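Sensor protein (Vibrio cholerae, PDB 3BY9) probably senses C4-dicarboxylates such as succinate through this sensor domain of a membrane-bound histidine kinase that signals by phosphorelay. Local coordinates at residues Ile58-Leu63 against Ser88-Asp93; Ala73-Ile78 against Gly144-Lys149; Ser116-Leu121 against Ser202-Asp207. All blocks are in the same frame, centred on the assembly; numbering follows the deposited sequence.

Contact 1: residues Ile58-Leu63 against Ser88-Asp93; sequences ITNRYL and SNWNLD
Asn60 OD1 takes a hydrogen bond from the backbone N of Ser87, and the rest of the Asn60 side chain packs against Trp90. The contact joins helix 53-70 of a PAS-like sensor domain to the loop that leaves strand 84-87 of its five-stranded antiparallel sheet. No hydrogen bond links the two segments directly; the side chains meet by packing. Asn60 CB makes a CH-pi contact over the five-membered ring of Trp90, 3.8 Å from its centroid. The amide lies over the Trp90 CB-CG bond, its plane only 3° from that of the indole. Asn60 ND2 is 3.7 Å from Trp90 CG. Trp90 CG sits between its own backbone N and carbonyl carbon (chi1 68°), which turns CG toward Asn60. Trp90 NE1 is held by Glu64 OE1, from the next residue of the same helix after Leu63.

Arg61 starts out away from the loop, but its end comes back. The chain is extended as far as NE, and the last torsion then turns CZ aside (chi4 -80°). Trp90 CZ2 lies over the centre of the guanidinium face, 4.0 Å from Arg61 CZ. Arg61 NH2 is 3.8 Å from Trp90 CH2. The two planes are steeply inclined, so this is not a flat stack.

The loop is shaped by a type I turn from Asn89 to Leu92, closed by Leu92 N to Asn89 O at 2.9 Å. At the start of the loop, Ser88 OG bonds to Thr75 N in the neighbouring strand. Leu63 is buried here and also packs on Ala86, Leu43 and Ile37. Its CB is 3.9 Å from Ser88 N, while Ser88 CB rests 3.5 Å from Leu63 O.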
loop_
_atom_site.group_PDB
_atom_site.type_symbol
_atom_site.label_atom_id
_atom_site.label_comp_id
_atom_site.label_asym_id
_atom_site.label_seq_id
_atom_site.Cartn_x
_atom_site.Cartn_y
_atom_site.Cartn_z
ATOM N N ILE A 58 28.491 -6.433 -3.514
ATOM C CA ILE A 58 28.629 -5.072 -2.981
ATOM C C ILE A 58 27.241 -4.400 -2.920
ATOM O O ILE A 58 26.868 -3.770 -1.897
ATOM C CB ILE A 58 29.545 -4.218 -3.884
ATOM C CG1 ILE A 58 31.008 -4.590 -3.604
ATOM C CG2 ILE A 58 29.315 -2.711 -3.621
ATOM C CD1 ILE A 58 31.952 -4.158 -4.718
ATOM N N THR A 59 26.501 -4.502 -4.013
ATOM C CA THR A 59 25.195 -3.820 -4.073
ATOM C C THR A 59 24.166 -4.387 -3.101
ATOM O O THR A 59 23.432 -3.637 -2.459
ATOM C CB THR A 59 24.703 -3.780 -5.507
ATOM O OG1 THR A 59 25.753 -3.180 -6.301
ATOM C CG2 THR A 59 23.429 -2.906 -5.609
ATOM N N ASN A 60 24.142 -5.708 -2.968
ATOM C CA ASN A 60 23.236 -6.336 -2.005
ATOM C C ASN A 60 23.499 -5.836 -0.589
ATOM O O ASN A 60 22.569 -5.522 0.157
ATOM C CB ASN A 60 23.466 -7.841 -1.956
ATOM C CG ASN A 60 22.748 -8.604 -3.052
ATOM O OD1 ASN A 60 21.765 -8.148 -3.651
ATOM N ND2 ASN A 60 23.208 -9.836 -3.261
ATOM N N ARG A 61 24.779 -5.811 -0.199
ATOM C CA ARG A 61 25.140 -5.380 1.154
ATOM C C ARG A 61 24.826 -3.917 1.370
ATOM O O ARG A 61 24.414 -3.523 2.457
ATOM C CB ARG A 61 26.620 -5.694 1.413
ATOM C CG ARG A 61 26.786 -7.263 1.470
ATOM C CD ARG A 61 28.246 -7.718 1.664
ATOM N NE ARG A 61 28.341 -9.177 1.803
ATOM C CZ ARG A 61 28.089 -9.855 2.921
ATOM N NH1 ARG A 61 27.723 -9.223 4.039
ATOM N NH2 ARG A 61 28.203 -11.181 2.919
ATOM N N TYR A 62 24.965 -3.115 0.303
ATOM C CA TYR A 62 24.640 -1.679 0.433
ATOM C C TYR A 62 23.134 -1.511 0.618
ATOM O O TYR A 62 22.695 -0.761 1.499
ATOM C CB TYR A 62 25.114 -0.925 -0.823
ATOM C CG TYR A 62 24.685 0.523 -0.827
ATOM C CD1 TYR A 62 25.081 1.382 0.183
ATOM C CD2 TYR A 62 23.894 1.021 -1.868
ATOM C CE1 TYR A 62 24.692 2.751 0.196
ATOM C CE2 TYR A 62 23.513 2.382 -1.884
ATOM C CZ TYR A 62 23.902 3.232 -0.855
ATOM O OH TYR A 62 23.426 4.533 -0.807
ATOM N N LEU A 63 22.332 -2.209 -0.184
ATOM C CA LEU A 63 20.869 -2.046 -0.065
ATOM C C LEU A 63 20.416 -2.566 1.315
ATOM O O LEU A 63 19.465 -2.057 1.918
ATOM C CB LEU A 63 20.137 -2.806 -1.191
ATOM C CG LEU A 63 20.407 -2.229 -2.613
ATOM C CD1 LEU A 63 19.675 -3.101 -3.665
ATOM C CD2 LEU A 63 19.983 -0.797 -2.707
ATOM N N SER A 88 17.947 -5.925 -0.481
ATOM C CA SER A 88 18.263 -5.975 0.942
ATOM C C SER A 88 17.930 -7.332 1.544
ATOM O O SER A 88 18.493 -7.690 2.605
ATOM C CB SER A 88 17.442 -4.881 1.666
ATOM O OG SER A 88 16.048 -5.144 1.501
ATOM N N ASN A 89 17.023 -8.098 0.910
ATOM C CA ASN A 89 16.637 -9.407 1.476
ATOM C C ASN A 89 17.330 -10.602 0.829
ATOM O O ASN A 89 16.873 -11.746 0.940
ATOM C CB ASN A 89 15.096 -9.579 1.412
ATOM C CG ASN A 89 14.520 -9.379 -0.000
ATOM O OD1 ASN A 89 15.141 -9.766 -0.970
ATOM N ND2 ASN A 89 13.342 -8.768 -0.099
ATOM N N TRP A 90 18.483 -10.316 0.200
ATOM C CA TRP A 90 19.232 -11.321 -0.533
ATOM C C TRP A 90 19.605 -12.537 0.328
ATOM O O TRP A 90 19.750 -13.637 -0.216
ATOM C CB TRP A 90 20.519 -10.724 -1.094
ATOM C CG TRP A 90 21.502 -10.351 -0.032
ATOM C CD1 TRP A 90 21.540 -9.216 0.703
ATOM C CD2 TRP A 90 22.586 -11.178 0.421
ATOM N NE1 TRP A 90 22.608 -9.261 1.594
ATOM C CE2 TRP A 90 23.250 -10.470 1.437
ATOM C CE3 TRP A 90 23.040 -12.451 0.059
ATOM C CZ2 TRP A 90 24.360 -10.991 2.109
ATOM C CZ3 TRP A 90 24.164 -12.982 0.740
ATOM C CH2 TRP A 90 24.793 -12.242 1.738
ATOM N N ASN A 91 19.761 -12.272 1.629
ATOM C CA ASN A 91 20.142 -13.267 2.652
ATOM C C ASN A 91 18.995 -13.722 3.535
ATOM O O ASN A 91 19.218 -14.257 4.637
ATOM C CB ASN A 91 21.251 -12.700 3.560
ATOM C CG ASN A 91 20.896 -11.322 4.178
ATOM O OD1 ASN A 91 19.882 -10.667 3.846
ATOM N ND2 ASN A 91 21.771 -10.868 5.058
ATOM N N LEU A 92 17.773 -13.522 3.063
ATOM C CA LEU A 92 16.581 -13.919 3.845
ATOM C C LEU A 92 15.763 -14.971 3.082
ATOM O O LEU A 92 15.954 -15.142 1.868
ATOM C CB LEU A 92 15.706 -12.703 4.117
ATOM C CG LEU A 92 16.395 -11.474 4.732
ATOM C CD1 LEU A 92 15.356 -10.424 5.066
ATOM C CD2 LEU A 92 17.132 -11.863 6.041
ATOM N N ASP A 93 14.855 -15.655 3.791
ATOM C CA ASP A 93 14.004 -16.665 3.179
ATOM C C ASP A 93 13.176 -15.993 2.055
ATOM O O ASP A 93 12.956 -16.608 1.006
ATOM C CB ASP A 93 13.015 -17.236 4.197
ATOM C CG ASP A 93 13.631 -18.300 5.106
ATOM O OD1 ASP A 93 14.857 -18.535 5.073
ATOM O OD2 ASP A 93 12.825 -18.887 5.868
#

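Contact 2: residues Ala73-Ile78 against Gly144-Lys149; sequences ADTYLI and GVIVVK
The Tyr76 ring has Val147 over one face and Lys149 CB at its edge. Val147 CB makes a CH-pi contact 3.8 Å from the centroid of the Tyr76 ring, 14° off the normal. Val147 CG1, anti to its backbone N (chi1 -174°), lies against Tyr76 CZ. Phe96 meets Tyr76 edge-to-face, and the Tyr76 hydroxyl is hydrogen-bonded to that of Tyr106. Further along, Ile78 CD1 touches Val147 CG2 at 3.8 Å.

Strands 74-78 and 144-149 run antiparallel, at 167°. Tyr76 with Val147 and Ile78 with Val145 are hydrogen-bonded pairs, each with two backbone bonds. Thr75-Val148 and Leu77-Ile146 are non-hydrogen-bonded pairs. These four side chains lie on the other face of the sheet, where Ile146 CD1 lies 3.3 Å from Tyr76 O and Thr75 OG1 bonds to Asn67 of helix 53-70.

The ladder ends in a classic beta bulge. Lys149 O accepts from both Ala73 N, at 2.8 Å, and Asp74 N, at 3.2 Å. Lys149 N returns a nearly straight bond to Asp74 O.

Asp74 and Lys149 run side by side, pointing the same way. Asp74 OD2 and Lys149 NZ are 4.2 Å apart, too far for a salt bridge. A water joins them, donating to Asp74 OD2 at 2.6 Å and accepting from Lys149 NZ at 2.8 Å. Asp74 OD1 is held by Arg94 and Asn89. The amine also bonds to Gln127 O and to a succinate oxygen, and the Asp74 carboxylate would be expected to favour its positive charge. This pair of neighbouring strands belongs to the antiparallel sheet of a PAS-like domain. Lys149 on this face belongs to the succinate site, and Tyr76 stands behind it, bonded to the binding residue Tyr106.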
loop_
_atom_site.group_PDB
_atom_site.type_symbol
_atom_site.label_atom_id
_atom_site.label_comp_id
_atom_site.label_asym_id
_atom_site.label_seq_id
_atom_site.Cartn_x
_atom_site.Cartn_y
_atom_site.Cartn_z
ATOM N N ALA A 73 10.722 -2.486 4.938
ATOM C CA ALA A 73 10.633 -3.941 4.845
ATOM C C ALA A 73 11.663 -4.443 3.858
ATOM O O ALA A 73 12.431 -5.341 4.182
ATOM C CB ALA A 73 9.233 -4.359 4.400
ATOM N N ASP A 74 11.727 -3.847 2.663
ATOM C CA ASP A 74 12.668 -4.327 1.656
ATOM C C ASP A 74 13.098 -3.176 0.763
ATOM O O ASP A 74 12.307 -2.268 0.537
ATOM C CB ASP A 74 11.968 -5.356 0.737
ATOM C CG ASP A 74 11.312 -6.485 1.525
ATOM O OD1 ASP A 74 12.021 -7.457 1.904
ATOM O OD2 ASP A 74 10.099 -6.379 1.790
ATOM N N THR A 75 14.318 -3.251 0.232
ATOM C CA THR A 75 14.811 -2.181 -0.687
ATOM C C THR A 75 15.493 -3.013 -1.781
ATOM O O THR A 75 16.407 -3.765 -1.485
ATOM C CB THR A 75 15.820 -1.253 0.001
ATOM O OG1 THR A 75 15.178 -0.575 1.110
ATOM C CG2 THR A 75 16.328 -0.195 -1.001
ATOM N N TYR A 76 15.058 -2.837 -3.045
ATOM C CA TYR A 76 15.571 -3.757 -4.053
ATOM C C TYR A 76 15.664 -3.098 -5.422
ATOM O O TYR A 76 14.881 -2.212 -5.753
ATOM C CB TYR A 76 14.700 -5.035 -4.130
ATOM C CG TYR A 76 13.206 -4.827 -4.267
ATOM C CD1 TYR A 76 12.553 -5.158 -5.460
ATOM C CD2 TYR A 76 12.423 -4.367 -3.172
ATOM C CE1 TYR A 76 11.132 -5.052 -5.559
ATOM C CE2 TYR A 76 11.042 -4.261 -3.285
ATOM C CZ TYR A 76 10.414 -4.598 -4.442
ATOM O OH TYR A 76 9.038 -4.524 -4.477
ATOM N N LEU A 77 16.625 -3.595 -6.189
ATOM C CA LEU A 77 16.980 -3.035 -7.505
ATOM C C LEU A 77 16.566 -3.948 -8.629
ATOM O O LEU A 77 16.902 -5.116 -8.620
ATOM C CB LEU A 77 18.520 -2.841 -7.516
ATOM C CG LEU A 77 19.117 -2.261 -8.793
ATOM C CD1 LEU A 77 18.722 -0.769 -8.907
ATOM C CD2 LEU A 77 20.638 -2.304 -8.668
ATOM N N ILE A 78 15.862 -3.385 -9.623
ATOM C CA ILE A 78 15.328 -4.187 -10.721
ATOM C C ILE A 78 15.932 -3.727 -12.049
ATOM O O ILE A 78 16.059 -2.524 -12.275
ATOM C CB ILE A 78 13.809 -3.987 -10.743
ATOM C CG1 ILE A 78 13.224 -4.254 -9.317
ATOM C CG2 ILE A 78 13.177 -5.000 -11.660
ATOM C CD1 ILE A 78 11.697 -4.059 -9.280
ATOM N N GLY A 144 17.058 0.944 -15.034
ATOM C CA GLY A 144 16.371 0.025 -14.128
ATOM C C GLY A 144 15.503 0.836 -13.168
ATOM O O GLY A 144 15.262 2.019 -13.372
ATOM N N VAL A 145 15.070 0.196 -12.090
ATOM C CA VAL A 145 14.169 0.842 -11.136
ATOM C C VAL A 145 14.593 0.425 -9.734
ATOM O O VAL A 145 14.914 -0.752 -9.512
ATOM C CB VAL A 145 12.704 0.316 -11.337
ATOM C CG1 VAL A 145 11.762 0.790 -10.180
ATOM C CG2 VAL A 145 12.126 0.865 -12.662
ATOM N N ILE A 146 14.601 1.392 -8.815
ATOM C CA ILE A 146 14.899 1.076 -7.396
ATOM C C ILE A 146 13.560 1.227 -6.638
ATOM O O ILE A 146 12.768 2.153 -6.902
ATOM C CB ILE A 146 16.013 2.032 -6.875
ATOM C CG1 ILE A 146 16.249 1.790 -5.369
ATOM C CG2 ILE A 146 15.616 3.490 -7.011
ATOM C CD1 ILE A 146 16.809 0.411 -5.033
ATOM N N VAL A 147 13.305 0.280 -5.720
ATOM C CA VAL A 147 12.027 0.219 -4.993
ATOM C C VAL A 147 12.258 0.117 -3.504
ATOM O O VAL A 147 13.173 -0.578 -3.056
ATOM C CB VAL A 147 11.252 -1.064 -5.387
ATOM C CG1 VAL A 147 9.851 -1.043 -4.726
ATOM C CG2 VAL A 147 11.089 -1.148 -6.946
ATOM N N VAL A 148 11.453 0.843 -2.746
ATOM C CA VAL A 148 11.495 0.691 -1.282
ATOM C C VAL A 148 10.062 0.233 -0.908
ATOM O O VAL A 148 9.099 0.861 -1.329
ATOM C CB VAL A 148 11.767 2.054 -0.628
ATOM C CG1 VAL A 148 11.471 1.995 0.906
ATOM C CG2 VAL A 148 13.270 2.386 -0.773
ATOM N N LYS A 149 9.947 -0.837 -0.119
ATOM C CA LYS A 149 8.646 -1.332 0.346
ATOM C C LYS A 149 8.586 -1.107 1.846
ATOM O O LYS A 149 9.481 -1.517 2.575
ATOM C CB LYS A 149 8.515 -2.825 0.046
ATOM C CG LYS A 149 7.222 -3.438 0.575
ATOM C CD LYS A 149 7.266 -4.978 0.393
ATOM C CE LYS A 149 5.933 -5.598 0.925
ATOM N NZ LYS A 149 6.042 -7.108 0.806
HETATM O O HOH W 1 8.125 -7.906 2.579
#

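Contact 3: residues Ser116-Leu121 against Ser202-Asp207; sequences SQYFAL and SQQYLD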
loop_
_atom_site.group_PDB
_atom_site.type_symbol
_atom_site.label_atom_id
_atom_site.label_comp_id
_atom_site.label_asym_id
_atom_site.label_seq_id
_atom_site.Cartn_x
_atom_site.Cartn_y
_atom_site.Cartn_z
ATOM N N SER A 116 6.874 6.501 -8.894
ATOM C CA SER A 116 5.548 5.933 -8.806
ATOM C C SER A 116 5.382 5.390 -7.404
ATOM O O SER A 116 6.353 5.262 -6.645
ATOM C CB SER A 116 5.337 4.795 -9.841
ATOM O OG SER A 116 6.157 3.691 -9.540
ATOM N N GLN A 117 4.121 5.152 -7.027
ATOM C CA GLN A 117 3.857 4.563 -5.716
ATOM C C GLN A 117 2.707 3.583 -5.879
ATOM O O GLN A 117 1.889 3.702 -6.817
ATOM C CB GLN A 117 3.548 5.633 -4.676
ATOM C CG GLN A 117 2.381 6.533 -5.036
ATOM C CD GLN A 117 2.389 7.784 -4.147
ATOM O OE1 GLN A 117 2.685 8.913 -4.596
ATOM N NE2 GLN A 117 2.117 7.580 -2.878
ATOM N N TYR A 118 2.607 2.613 -4.955
ATOM C CA TYR A 118 1.605 1.569 -5.132
ATOM C C TYR A 118 1.430 0.831 -3.818
ATOM O O TYR A 118 2.277 0.922 -2.959
ATOM C CB TYR A 118 2.157 0.552 -6.152
ATOM C CG TYR A 118 1.150 -0.480 -6.661
ATOM C CD1 TYR A 118 -0.013 -0.065 -7.367
ATOM C CD2 TYR A 118 1.386 -1.842 -6.504
ATOM C CE1 TYR A 118 -0.902 -0.995 -7.888
ATOM C CE2 TYR A 118 0.505 -2.804 -7.034
ATOM C CZ TYR A 118 -0.633 -2.355 -7.723
ATOM O OH TYR A 118 -1.458 -3.290 -8.295
ATOM N N PHE A 119 0.306 0.129 -3.637
ATOM C CA PHE A 119 0.175 -0.686 -2.411
ATOM C C PHE A 119 -0.318 -2.040 -2.885
ATOM O O PHE A 119 -1.018 -2.124 -3.905
ATOM C CB PHE A 119 -0.805 -0.046 -1.372
ATOM C CG PHE A 119 -2.144 0.325 -1.936
ATOM C CD1 PHE A 119 -3.164 -0.615 -2.013
ATOM C CD2 PHE A 119 -2.377 1.607 -2.417
ATOM C CE1 PHE A 119 -4.421 -0.271 -2.573
ATOM C CE2 PHE A 119 -3.621 1.946 -2.975
ATOM C CZ PHE A 119 -4.633 0.996 -3.045
ATOM N N ALA A 120 0.075 -3.106 -2.186
ATOM C CA ALA A 120 -0.300 -4.422 -2.627
ATOM C C ALA A 120 0.015 -5.461 -1.580
ATOM O O ALA A 120 0.707 -5.187 -0.598
ATOM C CB ALA A 120 0.528 -4.789 -3.869
ATOM N N LEU A 121 -0.483 -6.674 -1.866
ATOM C CA LEU A 121 -0.111 -7.846 -1.061
ATOM C C LEU A 121 1.112 -8.420 -1.765
ATOM O O LEU A 121 1.048 -8.761 -2.947
ATOM C CB LEU A 121 -1.253 -8.887 -1.070
ATOM C CG LEU A 121 -0.853 -10.225 -0.412
ATOM C CD1 LEU A 121 -0.569 -10.055 1.086
ATOM C CD2 LEU A 121 -2.030 -11.208 -0.555
ATOM N N SER A 202 -5.476 -7.921 -11.941
ATOM C CA SER A 202 -4.461 -6.925 -11.535
ATOM C C SER A 202 -3.395 -7.507 -10.647
ATOM O O SER A 202 -2.254 -6.988 -10.622
ATOM C CB SER A 202 -5.085 -5.750 -10.787
ATOM O OG SER A 202 -5.445 -6.098 -9.440
ATOM N N GLN A 203 -3.742 -8.575 -9.930
ATOM C CA GLN A 203 -2.854 -9.233 -8.983
ATOM C C GLN A 203 -2.410 -8.342 -7.824
ATOM O O GLN A 203 -1.492 -8.726 -7.082
ATOM C CB GLN A 203 -1.620 -9.851 -9.686
ATOM C CG GLN A 203 -1.959 -11.147 -10.483
ATOM C CD GLN A 203 -2.243 -12.372 -9.600
ATOM O OE1 GLN A 203 -1.377 -12.870 -8.874
ATOM N NE2 GLN A 203 -3.475 -12.868 -9.675
ATOM N N GLN A 204 -3.117 -7.228 -7.644
ATOM C CA GLN A 204 -2.826 -6.308 -6.544
ATOM C C GLN A 204 -2.928 -7.048 -5.216
ATOM O O GLN A 204 -2.129 -6.774 -4.315
ATOM C CB GLN A 204 -3.786 -5.133 -6.549
ATOM C CG GLN A 204 -3.413 -4.028 -5.507
ATOM C CD GLN A 204 -4.041 -2.701 -5.869
ATOM O OE1 GLN A 204 -5.086 -2.664 -6.545
ATOM N NE2 GLN A 204 -3.435 -1.595 -5.419
ATOM N N TYR A 205 -3.896 -7.973 -5.109
ATOM C CA TYR A 205 -4.047 -8.800 -3.893
ATOM C C TYR A 205 -3.817 -10.273 -4.268
ATOM O O TYR A 205 -4.413 -11.178 -3.659
ATOM C CB TYR A 205 -5.444 -8.626 -3.268
ATOM C CG TYR A 205 -5.783 -7.175 -3.070
ATOM C CD1 TYR A 205 -4.998 -6.363 -2.234
ATOM C CD2 TYR A 205 -6.801 -6.580 -3.786
ATOM C CE1 TYR A 205 -5.233 -4.994 -2.135
ATOM C CE2 TYR A 205 -7.042 -5.244 -3.696
ATOM C CZ TYR A 205 -6.252 -4.442 -2.862
ATOM O OH TYR A 205 -6.507 -3.104 -2.752
ATOM N N LEU A 206 -2.907 -10.500 -5.213
ATOM C CA LEU A 206 -2.563 -11.835 -5.682
ATOM C C LEU A 206 -3.862 -12.583 -6.034
ATOM O O LEU A 206 -4.721 -12.000 -6.739
ATOM C CB LEU A 206 -1.754 -12.576 -4.639
ATOM C CG LEU A 206 -0.514 -11.752 -4.161
ATOM C CD1 LEU A 206 0.326 -12.495 -3.148
ATOM C CD2 LEU A 206 0.347 -11.355 -5.353
ATOM N N ASP A 207 -3.995 -13.832 -5.557
ATOM C CA ASP A 207 -5.213 -14.629 -5.835
ATOM C C ASP A 207 -6.177 -14.638 -4.641
ATOM O O ASP A 207 -6.954 -15.600 -4.438
ATOM C CB ASP A 207 -4.858 -16.087 -6.141
ATOM C CG ASP A 207 -3.980 -16.248 -7.354
ATOM O OD1 ASP A 207 -4.135 -15.482 -8.322
ATOM O OD2 ASP A 207 -3.154 -17.193 -7.357
HETATM O O HOH W 2 -0.271 -5.669 -9.130
#
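Leu121 N donates a nearly straight bond to Gln204 O, at 3.0 Å, where the end of strand 116-121 meets a type I turn from Gln203 to Leu206. Gln204 makes a second bond with its side chain. Its CG is anti to the backbone N (chi1 -173°) and the chain beyond is extended. Gln204 NE2 reaches Phe119 O at 2.9 Å, with the acceptor in the amide plane.

The same nitrogen lies over one face of the Phe119 ring, toward the rim, 3.3 Å from Phe119 CE1. Tyr205 OH meets that ring in plane at its edge and is hydrogen-bonded to Asp170. The Tyr118 ring is nearly parallel to the Gln204 amide, within 3°, and Tyr118 OH is 3.4 Å from Gln204 CB. A water joins Tyr118 OH to Ser202 O, at 2.8 Å from each. Ser202 OG accepts from Gln204 N, an ST turn, and is also hydrogen-bonded to Ile199 O. At the other end, Leu121 and Leu206 cross at about a right angle, with Leu121 CD2 3.7 Å from Leu206 CD1.

Strand 116-121 is an outermost strand of the five-stranded sheet. It pairs with strand 128-138 along one edge, Tyr118 packs on helix 105-110, and the turn that follows helix 193-202 meets its end.

Overall arrangement
Contacts 1 and 2 touch, with centres 11 Å apart. Ser88 N lies 2.8 Å from Thr75 O, a probable hydrogen bond that ties the loop of contact 1 to a strand of contact 2. Contacts 2 and 3 reach the same sheet but do not touch; their nearest atoms are about 5 Å apart. Contacts 1 and 3 are farther apart, about 12 Å at the nearest atoms. Contact 2 is at the pocket itself, with the Lys149 side chain about 3 Å from succinate. In contact 3 the Leu206 side chain is about 6 Å from it. A calcium ion lies about 11 Å from the Leu63 side chain of contact 1 and about 9 Å from the Ile146 side chain of contact 2.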